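Local coordinates for protein cytosine deaminase (Klebsiella pneumoniae, PDB 4R85) that catalyses the hydrolytic deamination of 5-methylcytosine and cytosine, using an iron centre in an amidohydrolase-fold active site, at residues 209-214 with 246-251. Numbering follows the deposited sequence.
Sequences HCDEID and GSYDNA. With FE2 (Fe (II) ion), chain H; 17E (5-methylcytosine), chain G.
Water carries the two polar links between Asp211 and Tyr248 and between Asp214 and Ser247; no direct hydrogen bond joins 209-214 to 246-251. One molecule donates to both Asp211 OD1 and Tyr248 OH, its oxygen 2.8 Å from Asp211 OD1. That same water oxygen is 3.0 Å from Tyr248 OH, while Asp211 OD1 and Tyr248 OH themselves lie 3.6 Å apart. The two side chains cross at about a right angle, with carboxylate and phenol ring planes 67° apart. The second water donates to Asp214 OD2 and accepts from Ser247 OG, the OG to water distance being 2.6 Å. The nearest direct approach of this pair is Ser247 OG to Asp214 O, 3.7 Å.

Each polar end is also anchored elsewhere in the chain. Asp211 OD2 hydrogen-bonds to Ser218 OG, whereas OD1 takes the Leu221 amide besides the water; Tyr248 OH pairs with Ser218 O, Asp214 OD1 takes Gly279 N, and Ser247 OG is hydrogen-bonded to Arg287 NH1.

Metal and ligand bonds occupy the other side of the 209-214 loop. His209 NE2 coordinates the iron at 2.4 Å, completing a site with His56, His58, His241 and Asp308. Glu212, CG anti to its own N (chi1 -167°) and extended beyond, reaches 5-methylcytosine: N4 donates to OE1 at 2.8 Å (angle 154°), and OE2 lies in plane at the edge of the His209 ring. An inverse gamma turn centres on Glu212.

The chemistry implies that water joins the loop's distal side to the approach to helix 250-263, away from iron and ligand; any positioning of Glu212 is at most indirect.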
loop_
_atom_site.group_PDB
_atom_site.type_symbol
_atom_site.label_atom_id
_atom_site.label_comp_id
_atom_site.label_asym_id
_atom_site.label_seq_id
_atom_site.Cartn_x
_atom_site.Cartn_y
_atom_site.Cartn_z
ATOM N N HIS A 209 -16.446 -1.048 -17.795
ATOM C CA HIS A 209 -16.586 -0.649 -16.388
ATOM C C HIS A 209 -17.887 -1.256 -15.905
ATOM O O HIS A 209 -18.964 -0.749 -16.179
ATOM C CB HIS A 209 -16.645 0.874 -16.255
ATOM C CG HIS A 209 -15.301 1.527 -16.282
ATOM N ND1 HIS A 209 -14.484 1.502 -17.391
ATOM C CD2 HIS A 209 -14.626 2.212 -15.330
ATOM C CE1 HIS A 209 -13.361 2.144 -17.124
ATOM N NE2 HIS A 209 -13.425 2.586 -15.880
ATOM N N CYS A 210 -17.798 -2.366 -15.202
ATOM C CA CYS A 210 -18.968 -3.219 -15.152
ATOM C C CYS A 210 -19.956 -2.937 -14.016
ATOM O O CYS A 210 -21.105 -2.585 -14.258
ATOM C CB CYS A 210 -18.547 -4.684 -15.199
ATOM S SG CYS A 210 -19.931 -5.682 -15.614
ATOM N N ASP A 211 -19.528 -3.104 -12.784
ATOM C CA ASP A 211 -20.421 -2.845 -11.663
ATOM C C ASP A 211 -19.631 -2.111 -10.582
ATOM O O ASP A 211 -19.388 -2.649 -9.496
ATOM C CB ASP A 211 -21.002 -4.169 -11.126
ATOM C CG ASP A 211 -21.992 -4.828 -12.103
ATOM O OD1 ASP A 211 -21.682 -5.917 -12.638
ATOM O OD2 ASP A 211 -23.092 -4.263 -12.327
ATOM N N GLU A 212 -19.214 -0.883 -10.890
ATOM C CA GLU A 212 -18.323 -0.141 -10.001
ATOM C C GLU A 212 -19.147 0.597 -8.961
ATOM O O GLU A 212 -19.207 1.829 -8.938
ATOM C CB GLU A 212 -17.418 0.823 -10.788
ATOM C CG GLU A 212 -16.263 1.383 -9.929
ATOM C CD GLU A 212 -15.355 2.373 -10.651
ATOM O OE1 GLU A 212 -14.327 2.762 -10.049
ATOM O OE2 GLU A 212 -15.657 2.770 -11.798
ATOM N N ILE A 213 -19.816 -0.168 -8.110
ATOM C CA ILE A 213 -20.767 0.395 -7.161
ATOM C C ILE A 213 -20.979 -0.661 -6.091
ATOM O O ILE A 213 -20.748 -1.841 -6.348
ATOM C CB ILE A 213 -22.094 0.772 -7.872
ATOM C CG1 ILE A 213 -23.015 1.585 -6.956
ATOM C CG2 ILE A 213 -22.797 -0.464 -8.414
ATOM C CD1 ILE A 213 -24.250 2.132 -7.686
ATOM N N ASP A 214 -21.384 -0.258 -4.890
ATOM C CA ASP A 214 -21.507 -1.216 -3.790
ATOM C C ASP A 214 -22.893 -1.869 -3.696
ATOM O O ASP A 214 -23.158 -2.629 -2.769
ATOM C CB ASP A 214 -21.114 -0.579 -2.451
ATOM C CG ASP A 214 -19.607 -0.332 -2.331
ATOM O OD1 ASP A 214 -19.225 0.734 -1.798
ATOM O OD2 ASP A 214 -18.806 -1.207 -2.750
ATOM N N GLY A 246 -18.042 -7.940 -4.740
ATOM C CA GLY A 246 -17.638 -7.963 -3.342
ATOM C C GLY A 246 -18.774 -7.759 -2.348
ATOM O O GLY A 246 -18.575 -7.897 -1.141
ATOM N N SER A 247 -19.967 -7.437 -2.845
ATOM C CA SER A 247 -21.140 -7.349 -1.987
ATOM C C SER A 247 -22.275 -8.311 -2.390
ATOM O O SER A 247 -23.364 -8.246 -1.812
ATOM C CB SER A 247 -21.670 -5.904 -1.969
ATOM O OG SER A 247 -20.673 -5.005 -1.489
ATOM N N TYR A 248 -22.044 -9.188 -3.377
ATOM C CA TYR A 248 -23.131 -10.047 -3.873
ATOM C C TYR A 248 -23.652 -11.008 -2.818
ATOM O O TYR A 248 -22.922 -11.447 -1.923
ATOM C CB TYR A 248 -22.717 -10.894 -5.095
ATOM C CG TYR A 248 -22.721 -10.174 -6.423
ATOM C CD1 TYR A 248 -23.333 -8.928 -6.565
ATOM C CD2 TYR A 248 -22.113 -10.740 -7.538
ATOM C CE1 TYR A 248 -23.323 -8.271 -7.784
ATOM C CE2 TYR A 248 -22.099 -10.091 -8.761
ATOM C CZ TYR A 248 -22.703 -8.857 -8.875
ATOM O OH TYR A 248 -22.686 -8.212 -10.093
ATOM N N ASP A 249 -24.925 -11.340 -2.942
ATOM C CA ASP A 249 -25.454 -12.492 -2.246
ATOM C C ASP A 249 -24.562 -13.688 -2.592
ATOM O O ASP A 249 -24.183 -13.874 -3.747
ATOM C CB ASP A 249 -26.879 -12.770 -2.700
ATOM C CG ASP A 249 -27.439 -14.028 -2.074
ATOM O OD1 ASP A 249 -27.995 -13.929 -0.957
ATOM O OD2 ASP A 249 -27.303 -15.112 -2.689
ATOM N N ASN A 250 -24.212 -14.478 -1.592
ATOM C CA ASN A 250 -23.272 -15.574 -1.797
ATOM C C ASN A 250 -23.795 -16.750 -2.601
ATOM O O ASN A 250 -23.026 -17.373 -3.335
ATOM C CB ASN A 250 -22.699 -16.043 -0.465
ATOM C CG ASN A 250 -21.846 -14.989 0.175
ATOM O OD1 ASN A 250 -21.140 -14.252 -0.514
ATOM N ND2 ASN A 250 -21.922 -14.884 1.493
ATOM N N ALA A 251 -25.086 -17.060 -2.467
ATOM C CA ALA A 251 -25.690 -18.139 -3.249
ATOM C C ALA A 251 -25.733 -17.755 -4.728
ATOM O O ALA A 251 -25.381 -18.556 -5.611
ATOM C CB ALA A 251 -27.090 -18.463 -2.731
HETATM FE FE FE2 H . -11.490 2.772 -14.557
HETATM N N1 17E G . -14.536 6.891 -14.350
HETATM C C2 17E G . -15.172 5.851 -13.811
HETATM O O2 17E G . -16.480 5.613 -14.148
HETATM N N3 17E G . -14.565 5.028 -12.950
HETATM C C4 17E G . -13.285 5.236 -12.598
HETATM N N4 17E G . -12.648 4.352 -11.676
HETATM C C5 17E G . -12.577 6.312 -13.139
HETATM C C6 17E G . -13.249 7.139 -14.035
HETATM C CM5 17E G . -11.152 6.556 -12.761
HETATM O O HOH W 1 -19.939 -7.275 -10.890
HETATM O O HOH W 2 -18.780 -3.984 -2.987
#